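Local coordinates for carbohydrate-binding protein (Flavonifractor plautii, PDB 6N1B) that removes the acetyl group from N-acetylgalactosamine of the blood group A antigen, probably as a step in converting A to universal O type blood, at residues I80-I88 with I107-N118; P296-T304 with Q314-P323. All coordinates share one frame; numbering follows the deposited sequence.

Contact 1: I80-I88 with I107-N118; sequences ISIYENPSI and IEPQPPSTRYHN. With FUC (alpha-L-fucopyranose), chain B; GLA (alpha-D-galactopyranose), chain C.
The backbone N-H of I107 reaches the carbonyl oxygen of P86, I107 N to P86 O being 2.8 Å, although the bond is bent. A second, weak bond runs from N85 ND2 to N118 OD1 at 2.9 Å, between amide planes 76° apart. The other end of the N85 amide, OD1, is bonded to the hydroxyl of Y41, which also holds Q110 OE1. That same Q110 oxygen comes in at the edge of the Y83 ring, in its plane. A water is gripped by three groups: it donates to S81 O, accepts from N118 N, and takes a weak bond from N85 ND2.

Apolar contacts flank this polar seam. I88 CG1 lies 3.9 Å from I107 CG2, while I82 CG1 packs against P111 CD at 4.1 Å.

The chain's run of antiparallel sheets is consistent with a five-bladed beta-propeller; here the loop entering strand 87-91 of one sheet meets the crossover into strand 116-126, which opens the next.

Two side chains carry the glycan contacts. S81 OG, in the conformer described, donates to FUC O5 at 2.7 Å. With chi1 at 80°, H117 sets CG between its backbone N and carbonyl carbon, turning the ring to the sugars: NE2 makes a nearly straight bond (173°) to GLA O3 at 2.7 Å, in the ring plane, and fucose C2 lies over one face. D141 bonds H117 ND1 through OD2, which helps fix the ring's rotation, and binds the fucose directly through OD1. Beside the ring, E84 OE1 approaches H117 CD2 obliquely at 3.5 Å.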
loop_
_atom_site.group_PDB
_atom_site.type_symbol
_atom_site.label_atom_id
_atom_site.label_comp_id
_atom_site.label_asym_id
_atom_site.label_seq_id
_atom_site.Cartn_x
_atom_site.Cartn_y
_atom_site.Cartn_z
ATOM N N ILE A 80 -6.239 17.788 6.523
ATOM C CA ILE A 80 -5.301 18.301 5.522
ATOM C C ILE A 80 -4.502 17.189 4.944
ATOM O O ILE A 80 -3.955 16.400 5.696
ATOM C CB ILE A 80 -4.459 19.466 6.057
ATOM C CG1 ILE A 80 -3.584 20.131 4.998
ATOM C CG2 ILE A 80 -3.645 19.070 7.274
ATOM C CD1 ILE A 80 -3.085 21.515 5.378
ATOM N N SER A 81 -4.533 17.107 3.584
ATOM C CA SER A 81 -3.857 16.016 2.883
ATOM C C SER A 81 -2.498 16.382 2.313
ATOM O O SER A 81 -1.852 15.596 1.621
ATOM C CB SER A 81 -4.796 15.458 1.792
ATOM O OG SER A 81 -5.924 14.858 2.421
ATOM N N ILE A 82 -2.025 17.601 2.618
ATOM C CA ILE A 82 -0.852 18.125 2.026
ATOM C C ILE A 82 0.444 17.473 2.378
ATOM O O ILE A 82 1.449 17.609 1.711
ATOM C CB ILE A 82 -0.756 19.693 2.171
ATOM C CG1 ILE A 82 -0.165 20.365 0.890
ATOM C CG2 ILE A 82 -0.110 19.999 3.507
ATOM C CD1 ILE A 82 -0.141 21.858 0.836
ATOM N N TYR A 83 0.417 16.716 3.514
ATOM C CA TYR A 83 1.600 15.993 4.038
ATOM C C TYR A 83 1.699 14.590 3.524
ATOM O O TYR A 83 2.706 13.905 3.850
ATOM C CB TYR A 83 1.587 15.948 5.566
ATOM C CG TYR A 83 1.438 17.318 6.233
ATOM C CD1 TYR A 83 2.111 18.412 5.884
ATOM C CD2 TYR A 83 0.546 17.476 7.263
ATOM C CE1 TYR A 83 1.975 19.670 6.500
ATOM C CE2 TYR A 83 0.359 18.680 7.880
ATOM C CZ TYR A 83 1.039 19.783 7.471
ATOM O OH TYR A 83 0.859 21.012 8.065
ATOM N N GLU A 84 0.755 14.158 2.700
ATOM C CA GLU A 84 0.577 12.756 2.314
ATOM C C GLU A 84 1.536 12.336 1.183
ATOM O O GLU A 84 1.069 11.823 0.150
ATOM C CB GLU A 84 -0.905 12.528 2.042
ATOM C CG GLU A 84 -1.349 11.074 2.026
ATOM C CD GLU A 84 -2.773 10.896 1.925
ATOM O OE1 GLU A 84 -3.554 11.900 1.809
ATOM O OE2 GLU A 84 -3.239 9.723 1.958
ATOM N N ASN A 85 2.838 12.491 1.443
ATOM C CA ASN A 85 3.802 12.443 0.347
ATOM C C ASN A 85 4.683 11.261 0.470
ATOM O O ASN A 85 5.284 11.009 1.550
ATOM C CB ASN A 85 4.575 13.735 0.315
ATOM C CG ASN A 85 3.577 14.912 0.262
ATOM O OD1 ASN A 85 3.657 15.848 1.157
ATOM N ND2 ASN A 85 2.706 14.903 -0.669
ATOM N N PRO A 86 4.809 10.457 -0.603
ATOM C CA PRO A 86 5.655 9.231 -0.574
ATOM C C PRO A 86 7.002 9.433 0.102
ATOM O O PRO A 86 7.737 10.365 -0.216
ATOM C CB PRO A 86 5.786 8.861 -2.049
ATOM C CG PRO A 86 4.506 9.341 -2.620
ATOM C CD PRO A 86 4.131 10.608 -1.856
ATOM N N SER A 87 7.281 8.524 1.033
ATOM C CA SER A 87 8.441 8.509 1.894
ATOM C C SER A 87 8.994 7.077 1.913
ATOM O O SER A 87 8.237 6.113 1.773
ATOM C CB SER A 87 8.024 8.985 3.294
ATOM O OG SER A 87 7.612 10.359 3.273
ATOM N N ILE A 88 10.323 6.981 2.136
ATOM C CA ILE A 88 11.006 5.673 2.107
ATOM C C ILE A 88 11.717 5.408 3.452
ATOM O O ILE A 88 12.380 6.334 4.018
ATOM C CB ILE A 88 12.050 5.668 0.986
ATOM C CG1 ILE A 88 11.390 5.766 -0.385
ATOM C CG2 ILE A 88 13.068 4.514 1.050
ATOM C CD1 ILE A 88 10.720 4.471 -0.838
ATOM N N ILE A 107 10.182 11.697 -0.678
ATOM C CA ILE A 107 10.837 11.526 -1.977
ATOM C C ILE A 107 10.132 12.269 -3.065
ATOM O O ILE A 107 10.672 12.480 -4.142
ATOM C CB ILE A 107 11.153 10.056 -2.304
ATOM C CG1 ILE A 107 9.900 9.176 -2.457
ATOM C CG2 ILE A 107 12.129 9.478 -1.277
ATOM C CD1 ILE A 107 10.085 7.965 -3.366
ATOM N N GLU A 108 8.859 12.561 -2.887
ATOM C CA GLU A 108 8.030 13.370 -3.772
ATOM C C GLU A 108 7.593 14.599 -2.975
ATOM O O GLU A 108 7.124 14.404 -1.843
ATOM C CB GLU A 108 6.851 12.575 -4.279
ATOM C CG GLU A 108 5.786 13.374 -5.020
ATOM C CD GLU A 108 6.264 14.031 -6.342
ATOM O OE1 GLU A 108 7.324 13.622 -6.823
ATOM O OE2 GLU A 108 5.480 14.903 -6.815
ATOM N N PRO A 109 7.802 15.812 -3.499
ATOM C CA PRO A 109 7.571 16.956 -2.626
ATOM C C PRO A 109 6.140 17.216 -2.185
ATOM O O PRO A 109 5.168 16.849 -2.856
ATOM C CB PRO A 109 8.108 18.159 -3.475
ATOM C CG PRO A 109 8.250 17.646 -4.826
ATOM C CD PRO A 109 8.368 16.164 -4.795
ATOM N N GLN A 110 6.032 17.966 -1.095
ATOM C CA GLN A 110 4.783 18.519 -0.707
ATOM C C GLN A 110 4.201 19.353 -1.846
ATOM O O GLN A 110 4.871 20.240 -2.404
ATOM C CB GLN A 110 5.023 19.365 0.570
ATOM C CG GLN A 110 3.775 19.968 1.114
ATOM C CD GLN A 110 3.946 20.588 2.487
ATOM O OE1 GLN A 110 4.431 19.896 3.388
ATOM N NE2 GLN A 110 3.590 21.851 2.614
ATOM N N PRO A 111 2.911 19.175 -2.170
ATOM C CA PRO A 111 2.290 20.023 -3.195
ATOM C C PRO A 111 2.277 21.486 -2.811
ATOM O O PRO A 111 2.311 21.875 -1.610
ATOM C CB PRO A 111 0.848 19.496 -3.291
ATOM C CG PRO A 111 0.968 18.060 -2.924
ATOM C CD PRO A 111 2.015 18.088 -1.802
ATOM N N PRO A 112 2.086 22.378 -3.790
ATOM C CA PRO A 112 2.170 23.858 -3.442
ATOM C C PRO A 112 0.929 24.412 -2.801
ATOM O O PRO A 112 0.966 25.556 -2.396
ATOM C CB PRO A 112 2.392 24.496 -4.923
ATOM C CG PRO A 112 1.769 23.541 -5.838
ATOM C CD PRO A 112 2.108 22.158 -5.233
ATOM N N SER A 113 -0.157 23.672 -2.858
ATOM C CA SER A 113 -1.407 24.057 -2.255
ATOM C C SER A 113 -2.256 22.884 -1.909
ATOM O O SER A 113 -2.006 21.779 -2.410
ATOM C CB SER A 113 -2.224 25.094 -3.051
ATOM O OG SER A 113 -2.967 24.365 -4.044
ATOM N N THR A 114 -3.286 23.097 -1.118
ATOM C CA THR A 114 -4.255 22.089 -0.726
ATOM C C THR A 114 -5.256 21.678 -1.824
ATOM O O THR A 114 -6.067 20.839 -1.627
ATOM C CB THR A 114 -5.006 22.406 0.557
ATOM O OG1 THR A 114 -5.677 23.620 0.398
ATOM C CG2 THR A 114 -4.039 22.518 1.779
ATOM N N ARG A 115 -5.142 22.269 -3.023
ATOM C CA ARG A 115 -5.913 21.824 -4.165
ATOM C C ARG A 115 -5.549 20.399 -4.566
ATOM O O ARG A 115 -6.379 19.693 -5.146
ATOM C CB ARG A 115 -5.715 22.775 -5.362
ATOM C CG ARG A 115 -6.430 22.290 -6.651
ATOM C CD ARG A 115 -6.347 23.316 -7.713
ATOM N NE ARG A 115 -6.923 22.779 -8.917
ATOM C CZ ARG A 115 -7.223 23.449 -9.994
ATOM N NH1 ARG A 115 -7.054 24.803 -10.047
ATOM N NH2 ARG A 115 -7.702 22.769 -11.032
ATOM N N TYR A 116 -4.298 19.993 -4.289
ATOM C CA TYR A 116 -3.706 18.762 -4.789
ATOM C C TYR A 116 -3.265 17.871 -3.640
ATOM O O TYR A 116 -2.932 18.419 -2.570
ATOM C CB TYR A 116 -2.441 19.024 -5.597
ATOM C CG TYR A 116 -2.691 20.004 -6.705
ATOM C CD1 TYR A 116 -3.139 19.596 -7.983
ATOM C CD2 TYR A 116 -2.411 21.337 -6.526
ATOM C CE1 TYR A 116 -3.416 20.487 -9.024
ATOM C CE2 TYR A 116 -2.694 22.273 -7.564
ATOM C CZ TYR A 116 -3.235 21.853 -8.791
ATOM O OH TYR A 116 -3.534 22.715 -9.837
ATOM N N HIS A 117 -3.275 16.564 -3.831
ATOM C CA HIS A 117 -2.608 15.740 -2.823
ATOM C C HIS A 117 -2.106 14.465 -3.462
ATOM O O HIS A 117 -2.656 13.963 -4.456
ATOM C CB HIS A 117 -3.535 15.403 -1.585
ATOM C CG HIS A 117 -4.503 14.268 -1.862
ATOM N ND1 HIS A 117 -5.625 14.403 -2.661
ATOM C CD2 HIS A 117 -4.549 12.987 -1.376
ATOM C CE1 HIS A 117 -6.282 13.246 -2.658
ATOM N NE2 HIS A 117 -5.644 12.362 -1.901
ATOM N N ASN A 118 -1.104 13.899 -2.813
ATOM C CA ASN A 118 -0.557 12.577 -3.164
ATOM C C ASN A 118 -1.143 11.543 -2.209
ATOM O O ASN A 118 -1.689 11.865 -1.148
ATOM C CB ASN A 118 0.960 12.598 -3.056
ATOM C CG ASN A 118 1.601 13.584 -4.004
ATOM O OD1 ASN A 118 2.454 14.483 -3.529
ATOM N ND2 ASN A 118 1.294 13.505 -5.230
HETATM C C1 FUC B . -9.076 13.967 1.000
HETATM C C2 FUC B . -8.856 14.752 -0.303
HETATM C C3 FUC B . -9.588 16.109 -0.231
HETATM C C4 FUC B . -9.037 16.911 0.933
HETATM C C5 FUC B . -9.265 16.127 2.216
HETATM C C6 FUC B . -8.683 16.757 3.516
HETATM O O2 FUC B . -9.427 13.999 -1.417
HETATM O O3 FUC B . -9.325 16.872 -1.439
HETATM O O4 FUC B . -7.654 17.153 0.719
HETATM O O5 FUC B . -8.635 14.815 2.076
HETATM C C1 GLA C . -9.707 9.688 0.853
HETATM C C2 GLA C . -8.295 9.248 0.340
HETATM C C3 GLA C . -7.814 10.236 -0.734
HETATM C C4 GLA C . -8.865 10.404 -1.892
HETATM C C5 GLA C . -10.282 10.668 -1.296
HETATM C C6 GLA C . -11.353 10.497 -2.295
HETATM O O2 GLA C . -7.400 9.299 1.513
HETATM O O3 GLA C . -6.325 9.841 -1.272
HETATM O O4 GLA C . -8.811 9.222 -2.600
HETATM O O5 GLA C . -10.650 9.637 -0.278
HETATM O O6 GLA C . -12.708 10.840 -1.770
HETATM O O HOH W 1 -0.098 15.513 -0.652
#

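Contact 2: P296-T304 with Q314-P323; sequences PDGSVLHLT and QVGTKPLLSP
L301 O is gripped by two successive backbone N-H groups, L320 N at 2.7 Å and, weakly, L321 N at 3.4 Å. L320 and L321 thus both face L301, a classic beta bulge. From the same edge of the strand L301 N donates nearly straight (170°) to L321 O at 2.9 Å, and beyond it V315 N donates to L303 O, also nearly straight.

The H302 ring lies against the 317-319 loop. P319 CA sits over one ring face in a CH-pi contact, 3.8 Å from the centroid, while T317 O meets the edge. A water bonded to H302 ND1 also accepts from L303 N and donates to V315 O and K318 O, so four groups hold it. Q314 runs extended, its CG anti to the backbone N (chi1 -179°), which brings its amide beside the imidazole with planes 38° apart; NE2 donates to G316 O, and OE1 accepts from G260 N.

In what is probably a propeller blade, strand 300-306 is next to the short outermost strand 313-314; after residues 316-319 loop out, the chain resumes alongside the same strand in the same direction. L301 CD1 packs 3.8 Å from L321 CB, beside strand 333-342. L303 CD2 meets V315 CG2 at 4.0 Å, and helix 396-404 packs on both.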
loop_
_atom_site.group_PDB
_atom_site.type_symbol
_atom_site.label_atom_id
_atom_site.label_comp_id
_atom_site.label_asym_id
_atom_site.label_seq_id
_atom_site.Cartn_x
_atom_site.Cartn_y
_atom_site.Cartn_z
ATOM N N PRO A 296 -16.042 3.378 3.305
ATOM C CA PRO A 296 -15.061 2.592 4.105
ATOM C C PRO A 296 -14.979 2.843 5.594
ATOM O O PRO A 296 -14.146 2.218 6.214
ATOM C CB PRO A 296 -13.732 2.911 3.448
ATOM C CG PRO A 296 -14.062 3.447 2.032
ATOM C CD PRO A 296 -15.396 4.120 2.241
ATOM N N ASP A 297 -15.879 3.627 6.181
ATOM C CA ASP A 297 -15.855 3.728 7.640
ATOM C C ASP A 297 -16.041 2.396 8.274
ATOM O O ASP A 297 -16.873 1.594 7.859
ATOM C CB ASP A 297 -16.925 4.685 8.141
ATOM C CG ASP A 297 -16.704 6.137 7.787
ATOM O OD1 ASP A 297 -15.593 6.527 7.351
ATOM O OD2 ASP A 297 -17.630 6.921 8.132
ATOM N N GLY A 298 -15.181 2.070 9.265
ATOM C CA GLY A 298 -15.264 0.708 9.875
ATOM C C GLY A 298 -14.751 -0.405 9.024
ATOM O O GLY A 298 -14.994 -1.569 9.309
ATOM N N SER A 299 -13.975 -0.068 7.966
ATOM C CA SER A 299 -13.493 -1.135 7.082
ATOM C C SER A 299 -12.669 -2.178 7.751
ATOM O O SER A 299 -12.013 -1.928 8.779
ATOM C CB SER A 299 -12.688 -0.468 5.965
ATOM O OG SER A 299 -11.581 0.347 6.438
ATOM N N VAL A 300 -12.707 -3.343 7.126
ATOM C CA VAL A 300 -12.011 -4.510 7.545
ATOM C C VAL A 300 -11.095 -4.984 6.380
ATOM O O VAL A 300 -11.165 -4.424 5.265
ATOM C CB VAL A 300 -12.943 -5.659 7.894
ATOM C CG1 VAL A 300 -13.787 -5.314 9.106
ATOM C CG2 VAL A 300 -13.880 -6.036 6.742
ATOM N N LEU A 301 -10.222 -5.959 6.657
ATOM C CA LEU A 301 -9.512 -6.613 5.560
ATOM C C LEU A 301 -10.213 -7.965 5.318
ATOM O O LEU A 301 -10.602 -8.677 6.216
ATOM C CB LEU A 301 -8.058 -6.938 5.927
ATOM C CG LEU A 301 -7.203 -5.756 6.292
ATOM C CD1 LEU A 301 -5.790 -6.155 6.621
ATOM C CD2 LEU A 301 -7.247 -4.620 5.281
ATOM N N HIS A 302 -10.244 -8.308 4.001
ATOM C CA HIS A 302 -10.580 -9.639 3.520
ATOM C C HIS A 302 -9.414 -10.196 2.619
ATOM O O HIS A 302 -8.726 -9.365 2.051
ATOM C CB HIS A 302 -11.956 -9.735 2.843
ATOM C CG HIS A 302 -13.107 -9.793 3.801
ATOM N ND1 HIS A 302 -13.742 -11.023 4.076
ATOM C CD2 HIS A 302 -13.756 -8.867 4.517
ATOM C CE1 HIS A 302 -14.695 -10.798 4.974
ATOM N NE2 HIS A 302 -14.720 -9.517 5.258
ATOM N N LEU A 303 -9.378 -11.501 2.514
ATOM C CA LEU A 303 -8.421 -12.164 1.651
ATOM C C LEU A 303 -9.137 -12.671 0.388
ATOM O O LEU A 303 -10.201 -13.283 0.523
ATOM C CB LEU A 303 -7.754 -13.320 2.398
ATOM C CG LEU A 303 -6.506 -13.939 1.766
ATOM C CD1 LEU A 303 -5.402 -12.935 1.875
ATOM C CD2 LEU A 303 -6.214 -15.255 2.411
ATOM N N THR A 304 -8.483 -12.516 -0.766
ATOM C CA THR A 304 -9.073 -13.005 -2.008
ATOM C C THR A 304 -7.905 -13.540 -2.847
ATOM O O THR A 304 -6.792 -12.996 -2.781
ATOM C CB THR A 304 -9.907 -11.928 -2.680
ATOM O OG1 THR A 304 -10.532 -12.531 -3.835
ATOM C CG2 THR A 304 -9.194 -10.660 -3.021
ATOM N N GLN A 314 -12.998 -14.749 -3.029
ATOM C CA GLN A 314 -12.756 -14.444 -1.632
ATOM C C GLN A 314 -12.601 -15.708 -0.865
ATOM O O GLN A 314 -13.281 -16.688 -1.085
ATOM C CB GLN A 314 -13.907 -13.634 -1.114
ATOM C CG GLN A 314 -13.740 -13.210 0.403
ATOM C CD GLN A 314 -14.931 -12.324 0.780
ATOM O OE1 GLN A 314 -15.127 -11.264 0.191
ATOM N NE2 GLN A 314 -15.664 -12.746 1.802
ATOM N N VAL A 315 -11.669 -15.690 0.130
ATOM C CA VAL A 315 -11.444 -16.864 1.020
ATOM C C VAL A 315 -12.368 -16.721 2.259
ATOM O O VAL A 315 -12.132 -15.857 3.112
ATOM C CB VAL A 315 -10.014 -16.923 1.474
ATOM C CG1 VAL A 315 -9.855 -18.141 2.410
ATOM C CG2 VAL A 315 -9.066 -17.009 0.302
ATOM N N GLY A 316 -13.401 -17.526 2.328
ATOM C CA GLY A 316 -14.323 -17.543 3.429
ATOM C C GLY A 316 -15.274 -16.335 3.455
ATOM O O GLY A 316 -15.157 -15.468 2.570
ATOM N N THR A 317 -16.083 -16.219 4.471
ATOM C CA THR A 317 -16.936 -15.140 4.749
ATOM C C THR A 317 -16.368 -14.142 5.753
ATOM O O THR A 317 -16.848 -13.026 5.959
ATOM C CB THR A 317 -18.336 -15.549 5.228
ATOM O OG1 THR A 317 -18.166 -16.326 6.413
ATOM C CG2 THR A 317 -19.035 -16.332 4.196
ATOM N N LYS A 318 -15.368 -14.653 6.553
ATOM C CA LYS A 318 -14.886 -13.978 7.694
ATOM C C LYS A 318 -13.802 -12.945 7.350
ATOM O O LYS A 318 -12.990 -13.185 6.450
ATOM C CB LYS A 318 -14.345 -15.009 8.730
ATOM C CG LYS A 318 -15.495 -15.871 9.265
ATOM C CD LYS A 318 -15.040 -17.081 10.043
ATOM C CE LYS A 318 -14.236 -16.721 11.239
ATOM N NZ LYS A 318 -13.907 -18.063 11.968
ATOM N N PRO A 319 -13.682 -11.872 8.130
ATOM C CA PRO A 319 -12.590 -10.897 7.919
ATOM C C PRO A 319 -11.254 -11.473 8.282
ATOM O O PRO A 319 -11.109 -12.279 9.201
ATOM C CB PRO A 319 -12.941 -9.717 8.827
ATOM C CG PRO A 319 -13.835 -10.340 9.846
ATOM C CD PRO A 319 -14.525 -11.481 9.230
ATOM N N LEU A 320 -10.254 -11.068 7.510
ATOM C CA LEU A 320 -8.885 -11.320 7.842
ATOM C C LEU A 320 -8.422 -10.437 9.006
ATOM O O LEU A 320 -7.559 -10.926 9.812
ATOM C CB LEU A 320 -7.999 -11.022 6.576
ATOM C CG LEU A 320 -6.521 -11.145 6.667
ATOM C CD1 LEU A 320 -6.144 -12.614 6.947
ATOM C CD2 LEU A 320 -5.830 -10.635 5.415
ATOM N N LEU A 321 -8.877 -9.234 9.150
ATOM C CA LEU A 321 -8.416 -8.357 10.219
ATOM C C LEU A 321 -9.549 -7.363 10.430
ATOM O O LEU A 321 -10.085 -6.805 9.453
ATOM C CB LEU A 321 -7.112 -7.662 9.892
ATOM C CG LEU A 321 -6.273 -7.122 11.051
ATOM C CD1 LEU A 321 -5.782 -8.291 11.881
ATOM C CD2 LEU A 321 -5.165 -6.265 10.575
ATOM N N SER A 322 -9.826 -7.023 11.723
ATOM C CA SER A 322 -10.866 -6.119 12.062
ATOM C C SER A 322 -10.350 -5.023 13.010
ATOM O O SER A 322 -9.341 -5.282 13.695
ATOM C CB SER A 322 -11.995 -6.900 12.745
ATOM O OG SER A 322 -12.566 -7.900 11.917
ATOM N N PRO A 323 -11.068 -3.929 13.151
ATOM C CA PRO A 323 -10.681 -2.909 14.149
ATOM C C PRO A 323 -10.580 -3.520 15.535
ATOM O O PRO A 323 -11.324 -4.447 15.908
ATOM C CB PRO A 323 -11.796 -1.855 14.041
ATOM C CG PRO A 323 -12.373 -2.048 12.714
ATOM C CD PRO A 323 -12.226 -3.480 12.324
HETATM O O HOH W 2 -11.692 -13.159 3.824
#

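How the contacts relate
Contact 1 and contact 2 lie on opposite sides of the chain's centre, their own centres 29 Å apart and their nearest atoms about 13 Å apart, so neither touches the other. Each pairs a strand or loop of one sheet with chain that leads onward to another sheet. They differ in their relation to the sugar: contact 1 supplies S81 and H117 to the glycan pocket, and its E84 side chain lies about 5 Å from a bound calcium ion. In contact 2 the turn at the start of segment 296-304 reaches toward the pocket: D297 is hydrogen-bonded to the hydroxyl of Y230, whose backbone N holds the same galactose that H117 grips from contact 1.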